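Protein PUF4 (Saccharomyces cerevisiae, PDB 3BWT) binds messenger RNA through its Pumilio homology domain, the single-stranded RNA-binding part that makes up this chain. Local coordinates at residues 126-131 / 135-140; 30-35 / 64-69; 214-219 / 223-228. All blocks are in the same frame, centred on the assembly; numbering follows the deposited sequence.

Contact 1. Residues 126-131 / 135-140; sequences QLSKDL and HVIQKC
Ile-137 meets Leu-127 and Ser-128 with both of its branches, and the way these branches are splayed shows how a short helix is seated on the longer one that follows it. With CG1 of Ile-137 lying beside its own backbone N (chi1 -66°), that branch runs to the stem of Leu-127, and CG1 lies 3.7 Å from Leu-127 CB. Branch CG2 takes the other direction and comes within 3.7 Å of Ser-128 OG. Leu-127 is touched at its CB, not at its methyl groups, and its side chain also meets Ser-91 and Leu-120 of neighbouring helices. The serine hydroxyl oxygen lies against the isoleucine methyl and is hydrogen-bonded to Thr-124 O in its own helix. Val-172 of helix 169-179 touches both Ser-128 and Ile-137, so the next repeat covers this pair.

Nearer the solvent, His-135 inclines its imidazole toward the turn: its CD2 is 3.6 Å from Leu-131 O, and the oxygen stands oblique to the ring. Within the turn between the helices, Asp-130 O accepts a hydrogen bond from Asn-134 ND2.

The segments belong to helices 124-128 and 133-143 of Pumilio repeat 4; in relatives the second of these is the helix that faces RNA. No hydrogen bond crosses directly between the two segments. Their chemistry thus implies a join made by apolar contact, the Ser-128 hydroxyl and the Asp-130 carbonyl being used in local bonds, so that the isoleucine branches help to fix how the two helices sit.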
# COMPACT_ATOMS: atom_id res chain seq x y z
N GLN A 126 -4.98 15.01 0.77
CA GLN A 126 -3.66 15.60 0.81
C GLN A 126 -2.64 14.63 1.41
O GLN A 126 -1.55 14.44 0.85
CB GLN A 126 -3.68 16.91 1.59
CG GLN A 126 -2.30 17.52 1.84
CD GLN A 126 -2.38 18.83 2.62
OE1 GLN A 126 -1.39 19.56 2.73
NE2 GLN A 126 -3.55 19.14 3.16
N LEU A 127 -2.99 14.03 2.54
CA LEU A 127 -2.09 13.12 3.24
C LEU A 127 -1.98 11.79 2.53
O LEU A 127 -0.89 11.23 2.43
CB LEU A 127 -2.53 12.91 4.67
CG LEU A 127 -2.56 14.20 5.48
CD1 LEU A 127 -2.68 13.88 6.96
CD2 LEU A 127 -1.31 15.02 5.20
N SER A 128 -3.10 11.28 2.04
CA SER A 128 -3.07 10.08 1.21
C SER A 128 -2.09 10.24 0.05
O SER A 128 -1.42 9.28 -0.36
CB SER A 128 -4.46 9.73 0.68
OG SER A 128 -5.32 9.30 1.73
N LYS A 129 -2.00 11.46 -0.49
CA LYS A 129 -1.17 11.70 -1.65
C LYS A 129 0.26 12.07 -1.30
O LYS A 129 1.08 12.21 -2.18
CB LYS A 129 -1.75 12.80 -2.54
CG LYS A 129 -2.95 12.42 -3.37
CD LYS A 129 -3.35 13.59 -4.26
CE LYS A 129 -4.66 13.32 -4.96
NZ LYS A 129 -4.97 14.36 -5.97
N ASP A 130 0.56 12.21 -0.01
CA ASP A 130 1.89 12.66 0.39
C ASP A 130 2.87 11.52 0.72
O ASP A 130 2.50 10.55 1.37
CB ASP A 130 1.80 13.62 1.59
CG ASP A 130 3.13 14.26 1.92
OD1 ASP A 130 4.12 13.95 1.24
OD2 ASP A 130 3.17 15.08 2.86
N LEU A 131 4.11 11.69 0.28
CA LEU A 131 5.18 10.71 0.50
C LEU A 131 5.33 10.29 1.96
O LEU A 131 5.63 9.13 2.25
CB LEU A 131 6.50 11.27 -0.01
CG LEU A 131 7.76 10.58 0.48
CD1 LEU A 131 7.89 9.20 -0.13
CD2 LEU A 131 8.96 11.43 0.14
N HIS A 135 1.45 7.31 5.09
CA HIS A 135 1.67 6.32 6.13
C HIS A 135 0.84 6.57 7.39
O HIS A 135 0.42 5.61 8.06
CB HIS A 135 3.15 6.21 6.45
CG HIS A 135 3.97 5.79 5.27
ND1 HIS A 135 3.82 4.57 4.66
CD2 HIS A 135 4.93 6.44 4.58
CE1 HIS A 135 4.66 4.48 3.65
NE2 HIS A 135 5.35 5.60 3.58
N VAL A 136 0.61 7.83 7.72
CA VAL A 136 -0.24 8.13 8.87
C VAL A 136 -1.63 7.61 8.56
O VAL A 136 -2.25 6.93 9.37
CB VAL A 136 -0.31 9.63 9.17
CG1 VAL A 136 -1.49 9.92 10.08
CG2 VAL A 136 0.98 10.10 9.79
N ILE A 137 -2.09 7.92 7.35
CA ILE A 137 -3.40 7.45 6.89
C ILE A 137 -3.52 5.91 6.91
O ILE A 137 -4.54 5.38 7.33
CB ILE A 137 -3.72 8.02 5.49
CG1 ILE A 137 -3.88 9.54 5.59
CG2 ILE A 137 -4.97 7.36 4.90
CD1 ILE A 137 -4.67 9.97 6.82
N GLN A 138 -2.49 5.20 6.46
CA GLN A 138 -2.52 3.74 6.49
C GLN A 138 -2.56 3.20 7.92
O GLN A 138 -3.22 2.21 8.20
CB GLN A 138 -1.31 3.16 5.77
CG GLN A 138 -1.26 3.48 4.30
CD GLN A 138 -0.14 2.73 3.62
OE1 GLN A 138 0.05 1.54 3.84
NE2 GLN A 138 0.63 3.43 2.79
N LYS A 139 -1.84 3.85 8.83
CA LYS A 139 -1.80 3.41 10.22
C LYS A 139 -3.21 3.42 10.78
O LYS A 139 -3.60 2.54 11.53
CB LYS A 139 -0.90 4.32 11.04
CG LYS A 139 -0.60 3.83 12.43
CD LYS A 139 -0.10 2.40 12.43
CE LYS A 139 1.31 2.29 11.90
NZ LYS A 139 1.76 0.86 11.90
N CYS A 140 -3.97 4.43 10.38
CA CYS A 140 -5.33 4.57 10.85
C CYS A 140 -6.13 3.33 10.52
O CYS A 140 -6.89 2.83 11.35
CB CYS A 140 -5.97 5.80 10.22
SG CYS A 140 -5.44 7.34 10.99

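Contact 2. Residues 30-35 / 64-69; sequences KQLDIL and IQKLLE
Lys-66 NZ is gripped from two helices at once, by Asp-33 across the contact and by Glu-69 one turn further along its own helix. The shorter of the two salt bridges, and the one with a hydrogen bond, is to Asp-33: NZ donates to OD1 at 3.1 Å and meets the anti lone pair of that oxygen. Glu-69 OE1 lies 3.5 Å from the same NZ, completing a salt-bridge network, and Glu-70 adds a long, weak ion pair. A bend in the lysine chain at chi2 (58°) turns its outer part along the interface, bringing CE alongside Asp-33 CB.

Beneath the charges the contact is apolar. The Leu-32 and Lys-66 side chains lie alongside, pointing opposite ways, with Leu-32 CD1 3.7 Å from Lys-66 CG, so that the lysine stem serves as a hydrocarbon wall. The other methyl of Leu-32, CD2, meets Leu-67 CD1 at 3.8 Å, and Ile-43 of helix 37-47 touches both leucines.

Helix 22-34 of repeat 1 and helix 60-70 of repeat 2 run almost parallel, 14° apart, their local axes 9.7 Å from each other at closest approach. One amphipathic lysine serves both layers of this join between repeats: its methylenes pack on buried leucine, while its ammonium lies between carboxylates whose mutual repulsion it probably offsets.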
# COMPACT_ATOMS: atom_id res chain seq x y z
N LYS A 30 16.48 5.96 27.35
CA LYS A 30 16.98 4.93 28.24
C LYS A 30 16.20 5.01 29.54
O LYS A 30 15.54 4.06 29.94
CB LYS A 30 18.48 5.14 28.51
CG LYS A 30 19.17 3.98 29.22
CD LYS A 30 20.67 4.25 29.41
CE LYS A 30 20.92 5.42 30.36
NZ LYS A 30 22.37 5.77 30.56
N GLN A 31 16.28 6.18 30.17
CA GLN A 31 15.56 6.46 31.40
C GLN A 31 14.08 6.07 31.32
O GLN A 31 13.52 5.51 32.27
CB GLN A 31 15.70 7.93 31.75
CG GLN A 31 17.14 8.36 31.86
CD GLN A 31 17.98 7.40 32.70
OE1 GLN A 31 17.66 7.09 33.85
NE2 GLN A 31 19.09 6.93 32.12
N LEU A 32 13.44 6.38 30.20
CA LEU A 32 12.05 5.99 30.01
C LEU A 32 11.90 4.47 30.06
O LEU A 32 10.95 3.94 30.63
CB LEU A 32 11.54 6.52 28.67
CG LEU A 32 11.18 8.00 28.58
CD1 LEU A 32 10.95 8.38 27.13
CD2 LEU A 32 9.95 8.27 29.43
N ASP A 33 12.88 3.78 29.48
CA ASP A 33 12.81 2.33 29.37
C ASP A 33 12.99 1.64 30.71
O ASP A 33 12.54 0.52 30.89
CB ASP A 33 13.85 1.81 28.36
CG ASP A 33 13.55 0.39 27.90
OD1 ASP A 33 12.48 0.17 27.29
OD2 ASP A 33 14.39 -0.50 28.13
N ILE A 34 13.64 2.31 31.66
CA ILE A 34 13.96 1.64 32.92
C ILE A 34 13.33 2.18 34.21
O ILE A 34 13.25 1.44 35.19
CB ILE A 34 15.50 1.47 33.10
CG1 ILE A 34 16.17 2.79 33.44
CG2 ILE A 34 16.12 0.86 31.85
CD1 ILE A 34 17.68 2.71 33.37
N LEU A 35 12.88 3.43 34.22
CA LEU A 35 12.40 4.03 35.48
C LEU A 35 11.01 3.58 35.99
O LEU A 35 10.89 3.19 37.16
CB LEU A 35 12.58 5.55 35.51
CG LEU A 35 14.07 5.92 35.54
CD1 LEU A 35 14.31 7.36 35.98
CD2 LEU A 35 14.84 4.96 36.45
N ILE A 64 9.75 11.12 21.64
CA ILE A 64 8.30 11.19 21.78
C ILE A 64 7.65 9.82 21.54
O ILE A 64 6.69 9.46 22.21
CB ILE A 64 7.68 12.26 20.86
CG1 ILE A 64 8.34 13.62 21.12
CG2 ILE A 64 6.17 12.36 21.07
CD1 ILE A 64 8.10 14.16 22.52
N GLN A 65 8.18 9.07 20.57
CA GLN A 65 7.70 7.71 20.31
C GLN A 65 7.85 6.86 21.55
O GLN A 65 6.96 6.09 21.91
CB GLN A 65 8.49 7.07 19.18
CG GLN A 65 8.19 7.64 17.82
CD GLN A 65 8.73 6.78 16.71
OE1 GLN A 65 8.34 5.62 16.56
NE2 GLN A 65 9.63 7.33 15.92
N LYS A 66 9.00 6.98 22.20
CA LYS A 66 9.28 6.22 23.40
C LYS A 66 8.38 6.73 24.52
O LYS A 66 7.79 5.95 25.26
CB LYS A 66 10.76 6.34 23.76
CG LYS A 66 11.21 5.45 24.91
CD LYS A 66 10.95 3.98 24.63
CE LYS A 66 11.14 3.14 25.88
NZ LYS A 66 10.28 1.92 25.87
N LEU A 67 8.27 8.05 24.61
CA LEU A 67 7.44 8.70 25.61
C LEU A 67 6.00 8.25 25.50
O LEU A 67 5.35 7.97 26.50
CB LEU A 67 7.51 10.23 25.46
CG LEU A 67 6.86 11.02 26.60
CD1 LEU A 67 7.63 10.81 27.88
CD2 LEU A 67 6.78 12.48 26.26
N LEU A 68 5.50 8.18 24.27
CA LEU A 68 4.13 7.74 24.02
C LEU A 68 3.83 6.34 24.58
O LEU A 68 2.75 6.10 25.12
CB LEU A 68 3.79 7.83 22.53
CG LEU A 68 3.62 9.26 21.99
CD1 LEU A 68 3.84 9.31 20.47
CD2 LEU A 68 2.26 9.82 22.35
N GLU A 69 4.77 5.42 24.46
CA GLU A 69 4.55 4.07 24.99
C GLU A 69 4.45 4.09 26.51
O GLU A 69 3.65 3.37 27.09
CB GLU A 69 5.68 3.13 24.58
CG GLU A 69 5.68 2.73 23.12
CD GLU A 69 7.03 2.16 22.68
OE1 GLU A 69 7.71 1.52 23.51
OE2 GLU A 69 7.40 2.38 21.51

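Contact 3. Residues 214-219 / 223-228; sequences TKEAEK and DYTHKI
Asp-223 opens the second segment by giving its backbone N to Glu-216, the N-H reaching OE1 at 3.1 Å from above the carboxylate plane. Asp-223 holds the N-cap position, yet its own side chain makes no capping bond; its CG lies above one face of the Tyr-224 ring, offset toward the rim. Tyr-224 follows with a backbone bond of 2.8 Å from N to Glu-216 OE2, using the syn lone pair. Its ring turns an edge to this same oxygen, and its hydroxyl is bonded to Asp-190. Thr-225 then takes OE1 twice: its N-H bonds OE1 at 2.7 Å from above the carboxylate plane, while OG1 donates at 2.6 Å on the anti side, tilted 23° out of that plane. OE1 thus accepts from three donors and OE2 from a fourth. Further on, Ile-228 packs against Val-209 and Ile-213 of helix 205-219.

Glu-216 reaches this far because its chain is extended beyond CG, and the helix end it meets would probably favour its negative charge. Its carboxylate takes the backbone N-H groups at the start of helix 224-232 in the manner of a helix N-terminal cap, though supplied by the preceding helix, 205-219, within Pumilio repeat 6.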
# COMPACT_ATOMS: atom_id res chain seq x y z
N THR A 214 -6.03 -10.22 -6.10
CA THR A 214 -5.17 -10.79 -5.07
C THR A 214 -5.95 -11.10 -3.79
O THR A 214 -5.82 -12.18 -3.21
CB THR A 214 -4.03 -9.81 -4.73
OG1 THR A 214 -3.10 -9.80 -5.81
CG2 THR A 214 -3.33 -10.20 -3.43
N LYS A 215 -6.74 -10.13 -3.36
CA LYS A 215 -7.48 -10.21 -2.11
C LYS A 215 -8.58 -11.25 -2.18
O LYS A 215 -8.71 -12.11 -1.30
CB LYS A 215 -8.05 -8.84 -1.75
CG LYS A 215 -7.11 -8.01 -0.88
CD LYS A 215 -7.35 -8.34 0.60
CE LYS A 215 -6.08 -8.25 1.42
NZ LYS A 215 -6.21 -8.89 2.76
N GLU A 216 -9.37 -11.18 -3.24
CA GLU A 216 -10.41 -12.16 -3.46
C GLU A 216 -9.85 -13.57 -3.57
O GLU A 216 -10.47 -14.52 -3.08
CB GLU A 216 -11.22 -11.81 -4.70
CG GLU A 216 -12.02 -10.56 -4.50
CD GLU A 216 -13.15 -10.45 -5.47
OE1 GLU A 216 -13.05 -11.04 -6.56
OE2 GLU A 216 -14.15 -9.77 -5.14
N ALA A 217 -8.69 -13.71 -4.19
CA ALA A 217 -8.06 -15.02 -4.32
C ALA A 217 -7.62 -15.55 -2.96
O ALA A 217 -7.67 -16.75 -2.71
CB ALA A 217 -6.88 -14.97 -5.26
N GLU A 218 -7.19 -14.64 -2.08
CA GLU A 218 -6.82 -15.01 -0.72
C GLU A 218 -7.96 -15.76 -0.06
O GLU A 218 -7.75 -16.80 0.56
CB GLU A 218 -6.51 -13.76 0.11
CG GLU A 218 -5.13 -13.16 -0.08
CD GLU A 218 -4.91 -11.92 0.79
OE1 GLU A 218 -5.58 -11.80 1.84
OE2 GLU A 218 -4.06 -11.08 0.43
N LYS A 219 -9.17 -15.22 -0.21
CA LYS A 219 -10.34 -15.72 0.50
C LYS A 219 -11.03 -16.87 -0.22
O LYS A 219 -11.86 -17.56 0.36
CB LYS A 219 -11.34 -14.58 0.72
CG LYS A 219 -10.78 -13.41 1.51
CD LYS A 219 -11.71 -12.21 1.42
CE LYS A 219 -11.10 -10.97 2.07
NZ LYS A 219 -12.01 -9.79 1.96
N ASP A 223 -15.90 -12.19 -6.51
CA ASP A 223 -16.97 -11.28 -6.88
C ASP A 223 -16.45 -10.28 -7.92
O ASP A 223 -16.83 -10.35 -9.09
CB ASP A 223 -17.52 -10.56 -5.64
CG ASP A 223 -18.54 -9.48 -5.98
OD1 ASP A 223 -18.77 -9.22 -7.18
OD2 ASP A 223 -19.12 -8.88 -5.04
N TYR A 224 -15.60 -9.35 -7.49
CA TYR A 224 -15.11 -8.30 -8.38
C TYR A 224 -14.12 -8.85 -9.40
O TYR A 224 -13.98 -8.31 -10.49
CB TYR A 224 -14.53 -7.12 -7.59
CG TYR A 224 -15.58 -6.38 -6.79
CD1 TYR A 224 -16.41 -5.44 -7.41
CD2 TYR A 224 -15.76 -6.63 -5.43
CE1 TYR A 224 -17.39 -4.78 -6.68
CE2 TYR A 224 -16.72 -5.97 -4.70
CZ TYR A 224 -17.54 -5.04 -5.33
OH TYR A 224 -18.51 -4.39 -4.60
N THR A 225 -13.45 -9.94 -9.04
CA THR A 225 -12.57 -10.60 -9.98
C THR A 225 -13.35 -10.90 -11.25
O THR A 225 -12.93 -10.56 -12.35
CB THR A 225 -12.02 -11.91 -9.38
OG1 THR A 225 -11.15 -11.60 -8.28
CG2 THR A 225 -11.24 -12.68 -10.43
N HIS A 226 -14.52 -11.51 -11.10
CA HIS A 226 -15.32 -11.88 -12.26
C HIS A 226 -15.79 -10.65 -13.02
O HIS A 226 -15.81 -10.65 -14.25
CB HIS A 226 -16.51 -12.76 -11.85
CG HIS A 226 -16.13 -14.14 -11.42
ND1 HIS A 226 -16.40 -14.63 -10.16
CD2 HIS A 226 -15.48 -15.13 -12.08
CE1 HIS A 226 -15.95 -15.87 -10.07
NE2 HIS A 226 -15.39 -16.20 -11.22
N LYS A 227 -16.16 -9.60 -12.30
CA LYS A 227 -16.64 -8.39 -12.96
C LYS A 227 -15.52 -7.67 -13.74
O LYS A 227 -15.76 -7.12 -14.82
CB LYS A 227 -17.32 -7.47 -11.95
CG LYS A 227 -18.62 -8.03 -11.38
CD LYS A 227 -19.26 -7.07 -10.39
CE LYS A 227 -20.56 -7.61 -9.79
NZ LYS A 227 -21.19 -6.70 -8.82
N ILE A 228 -14.31 -7.70 -13.20
CA ILE A 228 -13.14 -7.15 -13.88
C ILE A 228 -12.85 -7.94 -15.14
O ILE A 228 -12.72 -7.37 -16.23
CB ILE A 228 -11.88 -7.20 -13.00
CG1 ILE A 228 -12.02 -6.26 -11.80
CG2 ILE A 228 -10.65 -6.84 -13.81
CD1 ILE A 228 -10.94 -6.47 -10.78

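Along the chain the order is contact 2, contact 1, contact 3, each closing before the next opens. The centres of contacts 2 and 1 lie 26 Å apart and those of contacts 1 and 3 25 Å apart, whereas contacts 2 and 3 are separated by 44 Å, on opposite sides of the chain's centre; none touches another. They share no helix, but all belong to the one all-helical Pumilio homology domain. Contact 2 joins repeat 1 to repeat 2, while contacts 1 and 3 act within repeats 4 and 6. These three contacts are each local, in an elongated solenoid whose successive repeats, as in other PUF proteins, probably form one continuous RNA-binding surface.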